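Local coordinates for mandelate racemase / muconate lactonizing enzyme family protein (Agrobacterium tumefaciens, PDB 4DXK), which probably acts as a metal-dependent lyase or racemase-like enzyme of the enolase superfamily, with the metal held at one end of an alpha/beta barrel, at residues M171-F176 against E198-I203; I213-H218 against F239-P244; G283-V288 against W311-A316. All coordinates share one frame; numbering follows the deposited sequence.

Contact 1. Residues M171-F176 against E198-I203; sequences MKIWPF and EPFEKI. With PO4 (phosphate ion), chain B.
In the alpha/beta barrel, Met171, Ile173 and Pro175 on and just beyond strand 170-173 pack against Pro199, Phe200 and Ile203 of helix 190-207, a helix of the outer shell. The short strand and helix segments run nearly antiparallel, at 156°, with their axes 11.2 Å apart at closest approach. Ile173 is the central element. Its CG1 lies between the backbone N and the carbonyl carbon (chi1 60°), and the extended branch beyond it carries CD1 over one face of the Phe200 ring, a CH-pi contact 4.0 Å from CD1 to the Phe200 ring centroid and displaced toward the rim. The same methyl touches Pro199 CB and Ile203 CD1 more loosely. At the start of the segment, Met171 and Ile203 meet tip to tip, Met171 CE lying 3.8 Å from Ile203 CD1. Beyond the strand, Pro175 CG presses on the far end of the Phe200 ring, 3.6 Å from Phe200 CE2. The Phe176 side chain crosses that of Phe200 at about a right angle and meets the same corner from the other side of the ring plane, Phe176 CE2 3.9 Å from Phe200 CE2.

Lys172 takes no part in the packing; its NZ donates a 2.7 Å hydrogen bond to O1 of a phosphate ion, probably acquired from the crystallisation liquor, and also meets Tyr118 OH and forms a salt bridge with Glu242. No hydrogen bond crosses between strand and helix. Shape and apolar contact alone join them here, while Lys172, between Met171 and Ile173 on the strand, carries its charge to Glu242 of the sodium site.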
loop_
_atom_site.group_PDB
_atom_site.type_symbol
_atom_site.label_atom_id
_atom_site.label_comp_id
_atom_site.label_asym_id
_atom_site.label_seq_id
_atom_site.Cartn_x
_atom_site.Cartn_y
_atom_site.Cartn_z
ATOM N N MET A 171 -35.758 6.206 -12.363
ATOM C CA MET A 171 -36.489 6.675 -11.194
ATOM C C MET A 171 -35.680 6.359 -9.949
ATOM O O MET A 171 -34.969 5.345 -9.889
ATOM C CB MET A 171 -37.866 6.016 -11.119
ATOM C CG MET A 171 -37.813 4.510 -10.904
ATOM S SD MET A 171 -39.409 3.695 -11.106
ATOM C CE MET A 171 -40.261 4.259 -9.638
ATOM N N LYS A 172 -35.793 7.230 -8.955
ATOM C CA LYS A 172 -35.049 7.071 -7.713
ATOM C C LYS A 172 -36.019 6.921 -6.552
ATOM O O LYS A 172 -36.974 7.689 -6.437
ATOM C CB LYS A 172 -34.107 8.256 -7.483
ATOM C CG LYS A 172 -33.199 8.086 -6.267
ATOM C CD LYS A 172 -31.974 9.017 -6.321
ATOM C CE LYS A 172 -32.317 10.427 -5.878
ATOM N NZ LYS A 172 -31.128 11.321 -5.993
ATOM N N ILE A 173 -35.773 5.921 -5.705
ATOM C CA ILE A 173 -36.637 5.636 -4.564
ATOM C C ILE A 173 -35.799 5.456 -3.300
ATOM O O ILE A 173 -34.595 5.192 -3.374
ATOM C CB ILE A 173 -37.515 4.384 -4.816
ATOM C CG1 ILE A 173 -36.654 3.141 -5.056
ATOM C CG2 ILE A 173 -38.451 4.623 -5.997
ATOM C CD1 ILE A 173 -37.459 1.849 -5.141
ATOM N N TRP A 174 -36.428 5.629 -2.143
ATOM C CA TRP A 174 -35.740 5.481 -0.860
ATOM C C TRP A 174 -36.565 4.669 0.141
ATOM O O TRP A 174 -36.985 5.186 1.178
ATOM C CB TRP A 174 -35.333 6.841 -0.269
ATOM C CG TRP A 174 -36.368 7.933 -0.312
ATOM C CD1 TRP A 174 -37.271 8.252 0.662
ATOM C CD2 TRP A 174 -36.560 8.884 -1.363
ATOM N NE1 TRP A 174 -38.029 9.330 0.268
ATOM C CE2 TRP A 174 -37.611 9.736 -0.972
ATOM C CE3 TRP A 174 -35.952 9.089 -2.603
ATOM C CZ2 TRP A 174 -38.070 10.776 -1.780
ATOM C CZ3 TRP A 174 -36.403 10.123 -3.402
ATOM C CH2 TRP A 174 -37.453 10.952 -2.988
ATOM N N PRO A 175 -36.792 3.380 -0.160
ATOM C CA PRO A 175 -37.688 2.573 0.668
ATOM C C PRO A 175 -37.053 2.059 1.961
ATOM O O PRO A 175 -37.763 1.411 2.730
ATOM C CB PRO A 175 -38.048 1.404 -0.256
ATOM C CG PRO A 175 -36.844 1.231 -1.111
ATOM C CD PRO A 175 -36.282 2.621 -1.319
ATOM N N PHE A 176 -35.777 2.345 2.209
ATOM C CA PHE A 176 -35.119 1.869 3.426
ATOM C C PHE A 176 -35.105 2.915 4.542
ATOM O O PHE A 176 -34.659 2.624 5.658
ATOM C CB PHE A 176 -33.680 1.428 3.118
ATOM C CG PHE A 176 -33.597 0.280 2.153
ATOM C CD1 PHE A 176 -33.675 -1.029 2.605
ATOM C CD2 PHE A 176 -33.473 0.506 0.789
ATOM C CE1 PHE A 176 -33.619 -2.096 1.711
ATOM C CE2 PHE A 176 -33.415 -0.555 -0.107
ATOM C CZ PHE A 176 -33.489 -1.849 0.353
ATOM N N GLU A 198 -39.721 -5.000 -1.566
ATOM C CA GLU A 198 -40.938 -5.168 -2.355
ATOM C C GLU A 198 -41.174 -4.144 -3.482
ATOM O O GLU A 198 -41.625 -4.527 -4.557
ATOM C CB GLU A 198 -42.151 -5.306 -1.435
ATOM C CG GLU A 198 -42.104 -6.593 -0.610
ATOM C CD GLU A 198 -43.409 -6.904 0.095
ATOM O OE1 GLU A 198 -44.034 -5.969 0.635
ATOM O OE2 GLU A 198 -43.803 -8.088 0.108
ATOM N N PRO A 199 -40.852 -2.851 -3.263
ATOM C CA PRO A 199 -41.011 -1.932 -4.399
ATOM C C PRO A 199 -40.158 -2.317 -5.609
ATOM O O PRO A 199 -40.583 -2.100 -6.741
ATOM C CB PRO A 199 -40.536 -0.592 -3.832
ATOM C CG PRO A 199 -40.790 -0.695 -2.369
ATOM C CD PRO A 199 -40.550 -2.130 -2.012
ATOM N N PHE A 200 -38.962 -2.852 -5.372
ATOM C CA PHE A 200 -38.108 -3.281 -6.472
ATOM C C PHE A 200 -38.761 -4.432 -7.239
ATOM O O PHE A 200 -38.756 -4.452 -8.474
ATOM C CB PHE A 200 -36.729 -3.680 -5.949
ATOM C CG PHE A 200 -36.000 -2.556 -5.270
ATOM C CD1 PHE A 200 -35.201 -1.689 -5.997
ATOM C CD2 PHE A 200 -36.136 -2.353 -3.903
ATOM C CE1 PHE A 200 -34.540 -0.642 -5.371
ATOM C CE2 PHE A 200 -35.480 -1.310 -3.275
ATOM C CZ PHE A 200 -34.683 -0.455 -4.005
ATOM N N GLU A 201 -39.314 -5.392 -6.502
ATOM C CA GLU A 201 -40.025 -6.517 -7.103
ATOM C C GLU A 201 -41.179 -6.020 -7.957
ATOM O O GLU A 201 -41.372 -6.467 -9.089
ATOM C CB GLU A 201 -40.567 -7.436 -6.009
ATOM C CG GLU A 201 -39.497 -8.164 -5.228
ATOM C CD GLU A 201 -39.958 -8.565 -3.842
ATOM O OE1 GLU A 201 -41.160 -8.868 -3.671
ATOM O OE2 GLU A 201 -39.112 -8.572 -2.925
ATOM N N LYS A 202 -41.948 -5.089 -7.404
ATOM C CA LYS A 202 -43.129 -4.572 -8.089
ATOM C C LYS A 202 -42.755 -3.801 -9.361
ATOM O O LYS A 202 -43.399 -3.953 -10.398
ATOM C CB LYS A 202 -43.983 -3.716 -7.144
ATOM C CG LYS A 202 -44.508 -4.476 -5.921
ATOM C CD LYS A 202 -45.555 -3.678 -5.145
ATOM C CE LYS A 202 -45.435 -3.911 -3.638
ATOM N NZ LYS A 202 -45.524 -5.353 -3.280
ATOM N N ILE A 203 -41.700 -2.994 -9.297
ATOM C CA ILE A 203 -41.254 -2.264 -10.481
ATOM C C ILE A 203 -40.786 -3.221 -11.574
ATOM O O ILE A 203 -41.174 -3.082 -12.734
ATOM C CB ILE A 203 -40.120 -1.272 -10.148
ATOM C CG1 ILE A 203 -40.648 -0.150 -9.254
ATOM C CG2 ILE A 203 -39.526 -0.689 -11.428
ATOM C CD1 ILE A 203 -39.555 0.658 -8.562
HETATM P P PO4 B . -32.856 13.444 -3.612
HETATM O O1 PO4 B . -31.410 13.141 -3.971
HETATM O O2 PO4 B . -32.938 14.734 -2.831
HETATM O O3 PO4 B . -33.734 13.600 -4.824
HETATM O O4 PO4 B . -33.403 12.316 -2.759
#

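Contact 2. Residues I213-H218 against F239-P244; sequences IMVEFH and FWHEDP. With NA (sodium ion), chain C; PO4 (phosphate ion), chain B.
Strands 213-216 and 240-242 run parallel, their axes 4.9 Å apart and inclined by 20°, with both backbone groups of Val215 bonded to strand 240-242: Val215 N donates to Trp240 O at 3.0 Å, and Val215 O accepts Glu242 N at 2.8 Å. Phe239 N to Ile213 O and Phe217 N to Glu242 O extend the ladder. On the face bearing Met214, Glu216 and Glu242, in one of its two conformers Met214 lays CG over the pyrrole ring of Trp240 and SD 4.1 Å from the centroid of its six-membered ring, a Met-aromatic contact. Farther along, Glu216 OE2 (2.2 Å) and Glu242 OE2 (2.3 Å) bind the sodium ion, joined by Glu268, phosphate O1 and two waters. Glu216 bends at chi2 (74°) to reach it. Glu242 OE1 is gripped by Trp240 NE1 at 3.0 Å and by Lys172. On the face of Val215 and His241, the ring of Phe217, just past the strand, turns its edge to the face of His241, planes at 86°. Strand 170-173 flanks this pair beside 213-216, strand 264-266 flanks it beside 240-242, and helix 190-207 covers Val215 with Phe200.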
loop_
_atom_site.group_PDB
_atom_site.type_symbol
_atom_site.label_atom_id
_atom_site.label_comp_id
_atom_site.label_asym_id
_atom_site.label_seq_id
_atom_site.Cartn_x
_atom_site.Cartn_y
_atom_site.Cartn_z
ATOM N N ILE A 213 -33.291 1.857 -11.921
ATOM C CA ILE A 213 -33.758 2.151 -10.575
ATOM C C ILE A 213 -32.584 2.611 -9.728
ATOM O O ILE A 213 -31.669 1.831 -9.423
ATOM C CB ILE A 213 -34.414 0.933 -9.883
ATOM C CG1 ILE A 213 -35.510 0.323 -10.761
ATOM C CG2 ILE A 213 -34.977 1.343 -8.527
ATOM C CD1 ILE A 213 -36.082 -0.977 -10.203
ATOM N N MET A 214 -32.615 3.886 -9.357
ATOM C CA MET A 214 -31.635 4.461 -8.447
ATOM C C MET A 214 -32.128 4.289 -7.021
ATOM O O MET A 214 -33.329 4.408 -6.760
ATOM C CB MET A 214 -31.470 5.946 -8.742
ATOM C CG MET A 214 -30.864 6.220 -10.099
ATOM S SD MET A 214 -31.623 7.650 -10.859
ATOM C CE MET A 214 -30.725 7.702 -12.409
ATOM N N VAL A 215 -31.213 4.006 -6.096
ATOM C CA VAL A 215 -31.587 3.860 -4.701
ATOM C C VAL A 215 -30.923 4.953 -3.898
ATOM O O VAL A 215 -29.698 5.126 -3.942
ATOM C CB VAL A 215 -31.172 2.507 -4.144
ATOM C CG1 VAL A 215 -31.774 2.323 -2.760
ATOM C CG2 VAL A 215 -31.619 1.390 -5.075
ATOM N N GLU A 216 -31.749 5.690 -3.179
ATOM C CA GLU A 216 -31.313 6.741 -2.285
ATOM C C GLU A 216 -31.349 6.209 -0.856
ATOM O O GLU A 216 -32.349 5.610 -0.460
ATOM C CB GLU A 216 -32.309 7.890 -2.405
ATOM C CG GLU A 216 -32.203 8.887 -1.313
ATOM C CD GLU A 216 -30.993 9.734 -1.506
ATOM O OE1 GLU A 216 -29.933 9.411 -0.928
ATOM O OE2 GLU A 216 -31.105 10.701 -2.284
ATOM N N PHE A 217 -30.284 6.434 -0.087
ATOM C CA PHE A 217 -30.238 6.028 1.321
ATOM C C PHE A 217 -30.147 7.188 2.302
ATOM O O PHE A 217 -30.214 6.982 3.514
ATOM C CB PHE A 217 -29.062 5.084 1.569
ATOM C CG PHE A 217 -29.181 3.767 0.862
ATOM C CD1 PHE A 217 -30.013 2.771 1.363
ATOM C CD2 PHE A 217 -28.469 3.517 -0.309
ATOM C CE1 PHE A 217 -30.112 1.548 0.727
ATOM C CE2 PHE A 217 -28.576 2.292 -0.952
ATOM C CZ PHE A 217 -29.393 1.305 -0.427
ATOM N N HIS A 218 -29.944 8.393 1.780
ATOM C CA HIS A 218 -29.897 9.608 2.599
ATOM C C HIS A 218 -28.892 9.538 3.750
ATOM O O HIS A 218 -29.091 10.161 4.790
ATOM C CB HIS A 218 -31.291 9.939 3.135
ATOM C CG HIS A 218 -32.235 10.432 2.083
ATOM N ND1 HIS A 218 -33.497 9.908 1.911
ATOM C CD2 HIS A 218 -32.098 11.405 1.152
ATOM C CE1 HIS A 218 -34.106 10.547 0.924
ATOM N NE2 HIS A 218 -33.277 11.458 0.447
ATOM N N PHE A 239 -29.259 0.701 -10.285
ATOM C CA PHE A 239 -28.400 1.525 -11.128
ATOM C C PHE A 239 -27.298 2.217 -10.332
ATOM O O PHE A 239 -26.142 2.258 -10.756
ATOM C CB PHE A 239 -29.252 2.560 -11.856
ATOM C CG PHE A 239 -28.510 3.337 -12.901
ATOM C CD1 PHE A 239 -28.097 2.727 -14.077
ATOM C CD2 PHE A 239 -28.225 4.682 -12.710
ATOM C CE1 PHE A 239 -27.420 3.446 -15.055
ATOM C CE2 PHE A 239 -27.558 5.410 -13.685
ATOM C CZ PHE A 239 -27.146 4.788 -14.855
ATOM N N TRP A 240 -27.664 2.779 -9.184
ATOM C CA TRP A 240 -26.679 3.343 -8.267
ATOM C C TRP A 240 -27.191 3.281 -6.842
ATOM O O TRP A 240 -28.402 3.170 -6.625
ATOM C CB TRP A 240 -26.242 4.750 -8.697
ATOM C CG TRP A 240 -27.126 5.954 -8.421
ATOM C CD1 TRP A 240 -27.820 6.266 -7.274
ATOM C CD2 TRP A 240 -27.306 7.064 -9.308
ATOM N NE1 TRP A 240 -28.427 7.501 -7.411
ATOM C CE2 TRP A 240 -28.115 8.009 -8.647
ATOM C CE3 TRP A 240 -26.866 7.343 -10.605
ATOM C CZ2 TRP A 240 -28.505 9.212 -9.253
ATOM C CZ3 TRP A 240 -27.230 8.544 -11.188
ATOM C CH2 TRP A 240 -28.045 9.459 -10.515
ATOM N N HIS A 241 -26.269 3.327 -5.886
ATOM C CA HIS A 241 -26.593 3.341 -4.463
ATOM C C HIS A 241 -26.062 4.638 -3.900
ATOM O O HIS A 241 -24.842 4.820 -3.752
ATOM C CB HIS A 241 -25.976 2.140 -3.743
ATOM C CG HIS A 241 -26.606 0.834 -4.116
ATOM N ND1 HIS A 241 -26.143 -0.378 -3.647
ATOM C CD2 HIS A 241 -27.664 0.546 -4.911
ATOM C CE1 HIS A 241 -26.884 -1.355 -4.142
ATOM N NE2 HIS A 241 -27.812 -0.821 -4.918
ATOM N N GLU A 242 -26.980 5.555 -3.618
ATOM C CA GLU A 242 -26.630 6.932 -3.289
ATOM C C GLU A 242 -26.560 7.140 -1.784
ATOM O O GLU A 242 -27.489 6.782 -1.046
ATOM C CB GLU A 242 -27.664 7.870 -3.908
ATOM C CG GLU A 242 -27.390 9.357 -3.704
ATOM C CD GLU A 242 -28.361 10.225 -4.483
ATOM O OE1 GLU A 242 -28.974 9.734 -5.453
ATOM O OE2 GLU A 242 -28.541 11.408 -4.118
ATOM N N ASP A 243 -25.456 7.730 -1.338
ATOM C CA ASP A 243 -25.243 8.048 0.072
ATOM C C ASP A 243 -25.600 6.875 0.990
ATOM O O ASP A 243 -26.404 7.016 1.911
ATOM C CB ASP A 243 -26.000 9.329 0.436
ATOM C CG ASP A 243 -25.390 10.553 -0.206
ATOM O OD1 ASP A 243 -24.174 10.533 -0.433
ATOM O OD2 ASP A 243 -26.113 11.527 -0.484
ATOM N N PRO A 244 -24.973 5.712 0.759
ATOM C CA PRO A 244 -25.325 4.536 1.564
ATOM C C PRO A 244 -24.945 4.665 3.036
ATOM O O PRO A 244 -25.563 4.009 3.883
ATOM C CB PRO A 244 -24.514 3.416 0.910
ATOM C CG PRO A 244 -23.354 4.125 0.245
ATOM C CD PRO A 244 -23.954 5.396 -0.262
HETATM NA NA NA C . -29.958 12.499 -2.642
HETATM P P PO4 B . -32.856 13.444 -3.612
HETATM O O1 PO4 B . -31.410 13.141 -3.971
HETATM O O2 PO4 B . -32.938 14.734 -2.831
HETATM O O3 PO4 B . -33.734 13.600 -4.824
HETATM O O4 PO4 B . -33.403 12.316 -2.759
HETATM O O HOH W 1 -28.751 11.730 -0.808
HETATM O O HOH W 2 -31.318 13.659 -1.106
#

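Contact 3. Residues G283-V288 against W311-A316; sequences GAAGVV and WHLPVA
Val288 and Val315 form the hydrogen-bonded end of this contact, a parallel bridge with their CA atoms 4.7 Å apart. Val288 N donates to Pro314 O at 2.9 Å, and Val288 O accepts Ala316 N at 3.0 Å, so both backbone groups of Val288 are used. The same carbonyl oxygen also receives a CA-H...O contact, with Val315 CA 3.2 Å from Val288 O. Beside the bridge, Val287 CG1 meets Ala316 CB at 3.9 Å, and Val287 CG2 brushes Pro314 CG, the two side chains crossing at about a right angle.

Toward the start of both segments the chains part, and the CA atoms of Ala285 and Leu313 are already 8.0 Å apart. Leu313 spans the wider gap: with CG anti to its own carbonyl carbon (chi1 -62°) and the chain extended, it lies against the carbonyl of Gly286, Leu313 CD2 3.4 Å from Gly286 O, while its other methyl, CD1, reaches Ala285 CB at 3.7 Å. These are van der Waals contacts, without the directed bonds found at the bridge. Another neighbouring subunit packs its Leu224 on Val287 and Leu313, and its Arg255 bonds Ala285 O. Gly283 is exposed where it leaves helix 272-281, and His312, at positive phi, closes helix 297-310 in a Schellman motif. Trp311 makes a cation-pi contact with Arg277 of a further neighbouring subunit, and His312, in one of two conformers, stacks on Trp274 of that subunit.

The two short strands belong to one beta-alpha-beta unit whose helix 297-310 crosses between them, setting Ile304 and Ala308 against Val288. Backbone bonds continue from Val287 to Ala266 of strand 264-266, and from Val315 to Asn338 and Leu340.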
loop_
_atom_site.group_PDB
_atom_site.type_symbol
_atom_site.label_atom_id
_atom_site.label_comp_id
_atom_site.label_asym_id
_atom_site.label_seq_id
_atom_site.Cartn_x
_atom_site.Cartn_y
_atom_site.Cartn_z
ATOM N N GLY A 283 -10.586 5.235 -4.225
ATOM C CA GLY A 283 -10.664 4.135 -5.174
ATOM C C GLY A 283 -12.049 3.510 -5.266
ATOM O O GLY A 283 -12.216 2.499 -5.954
ATOM N N ALA A 284 -13.036 4.110 -4.597
ATOM C CA ALA A 284 -14.387 3.564 -4.545
ATOM C C ALA A 284 -15.415 4.485 -5.200
ATOM O O ALA A 284 -16.609 4.187 -5.184
ATOM C CB ALA A 284 -14.778 3.295 -3.094
ATOM N N ALA A 285 -14.971 5.600 -5.773
ATOM C CA ALA A 285 -15.912 6.566 -6.331
ATOM C C ALA A 285 -16.667 5.972 -7.514
ATOM O O ALA A 285 -16.109 5.203 -8.293
ATOM C CB ALA A 285 -15.187 7.839 -6.750
ATOM N N GLY A 286 -17.927 6.356 -7.663
ATOM C CA GLY A 286 -18.757 5.887 -8.763
ATOM C C GLY A 286 -19.362 7.072 -9.488
ATOM O O GLY A 286 -18.661 7.848 -10.147
ATOM N N VAL A 287 -20.677 7.216 -9.385
ATOM C CA VAL A 287 -21.336 8.392 -9.927
ATOM C C VAL A 287 -21.040 9.555 -8.992
ATOM O O VAL A 287 -21.306 9.475 -7.784
ATOM C CB VAL A 287 -22.845 8.193 -10.048
ATOM C CG1 VAL A 287 -23.484 9.430 -10.652
ATOM C CG2 VAL A 287 -23.147 6.961 -10.898
ATOM N N VAL A 288 -20.451 10.616 -9.535
ATOM C CA VAL A 288 -20.078 11.774 -8.739
ATOM C C VAL A 288 -21.272 12.715 -8.679
ATOM O O VAL A 288 -21.670 13.330 -9.679
ATOM C CB VAL A 288 -18.812 12.451 -9.294
ATOM C CG1 VAL A 288 -18.519 13.757 -8.554
ATOM C CG2 VAL A 288 -17.621 11.486 -9.208
ATOM N N TRP A 311 -11.107 10.735 -13.923
ATOM C CA TRP A 311 -11.233 9.402 -13.326
ATOM C C TRP A 311 -12.178 8.484 -14.109
ATOM O O TRP A 311 -12.519 7.409 -13.645
ATOM C CB TRP A 311 -11.645 9.492 -11.845
ATOM C CG TRP A 311 -10.460 9.516 -10.909
ATOM C CD1 TRP A 311 -10.025 8.484 -10.111
ATOM C CD2 TRP A 311 -9.542 10.597 -10.694
ATOM N NE1 TRP A 311 -8.910 8.874 -9.412
ATOM C CE2 TRP A 311 -8.583 10.156 -9.758
ATOM C CE3 TRP A 311 -9.431 11.895 -11.207
ATOM C CZ2 TRP A 311 -7.535 10.974 -9.315
ATOM C CZ3 TRP A 311 -8.384 12.698 -10.768
ATOM C CH2 TRP A 311 -7.454 12.234 -9.836
ATOM N N HIS A 312 -12.590 8.903 -15.303
ATOM C CA HIS A 312 -13.488 8.102 -16.144
ATOM C C HIS A 312 -14.878 7.920 -15.524
ATOM O O HIS A 312 -15.557 6.923 -15.804
ATOM C CB HIS A 312 -12.893 6.717 -16.467
ATOM C CG HIS A 312 -11.529 6.762 -17.082
ATOM N ND1 HIS A 312 -11.280 7.384 -18.285
ATOM C CD2 HIS A 312 -10.349 6.239 -16.677
ATOM C CE1 HIS A 312 -10.001 7.258 -18.588
ATOM N NE2 HIS A 312 -9.413 6.567 -17.629
ATOM N N LEU A 313 -15.305 8.892 -14.720
ATOM C CA LEU A 313 -16.567 8.807 -13.996
ATOM C C LEU A 313 -17.513 9.900 -14.447
ATOM O O LEU A 313 -17.075 10.960 -14.921
ATOM C CB LEU A 313 -16.324 8.939 -12.492
ATOM C CG LEU A 313 -15.458 7.843 -11.879
ATOM C CD1 LEU A 313 -15.177 8.111 -10.409
ATOM C CD2 LEU A 313 -16.123 6.487 -12.036
ATOM N N PRO A 314 -18.816 9.676 -14.274
ATOM C CA PRO A 314 -19.811 10.672 -14.659
ATOM C C PRO A 314 -20.182 11.592 -13.503
ATOM O O PRO A 314 -19.884 11.287 -12.339
ATOM C CB PRO A 314 -21.015 9.798 -15.003
ATOM C CG PRO A 314 -20.935 8.680 -13.996
ATOM C CD PRO A 314 -19.445 8.437 -13.779
ATOM N N VAL A 315 -20.866 12.686 -13.830
ATOM C CA VAL A 315 -21.387 13.614 -12.831
ATOM C C VAL A 315 -22.914 13.696 -12.968
ATOM O O VAL A 315 -23.450 13.587 -14.070
ATOM C CB VAL A 315 -20.710 15.016 -12.943
ATOM C CG1 VAL A 315 -21.100 15.722 -14.229
ATOM C CG2 VAL A 315 -21.041 15.890 -11.744
ATOM N N ALA A 316 -23.612 13.864 -11.847
ATOM C CA ALA A 316 -25.074 13.945 -11.832
ATOM C C ALA A 316 -25.467 15.009 -10.821
ATOM O O ALA A 316 -25.553 14.738 -9.622
ATOM C CB ALA A 316 -25.695 12.596 -11.464
#

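All three contacts reach one parallel barrel sheet, in series along the chain. Contacts 1 and 2 share the join between strands 170-173 and 212-216, where Met171 O lies 2.8 Å from Met214 N, a probable hydrogen bond. Their polar link is the salt bridge from Lys172 NZ to Glu242 OE1, 2.7 Å, which ties contact 1 to the metal site in contact 2; both also touch the phosphate. Contact 3 reaches contact 2 through apolar packing, Trp240 CE3 lying 3.8 Å from Val287 CG2. Contacts 1 and 3 do not touch, their centres about 23 Å apart. The side chains of Ile173 and Ala316 lie about 11 and 10 Å from the sodium ion.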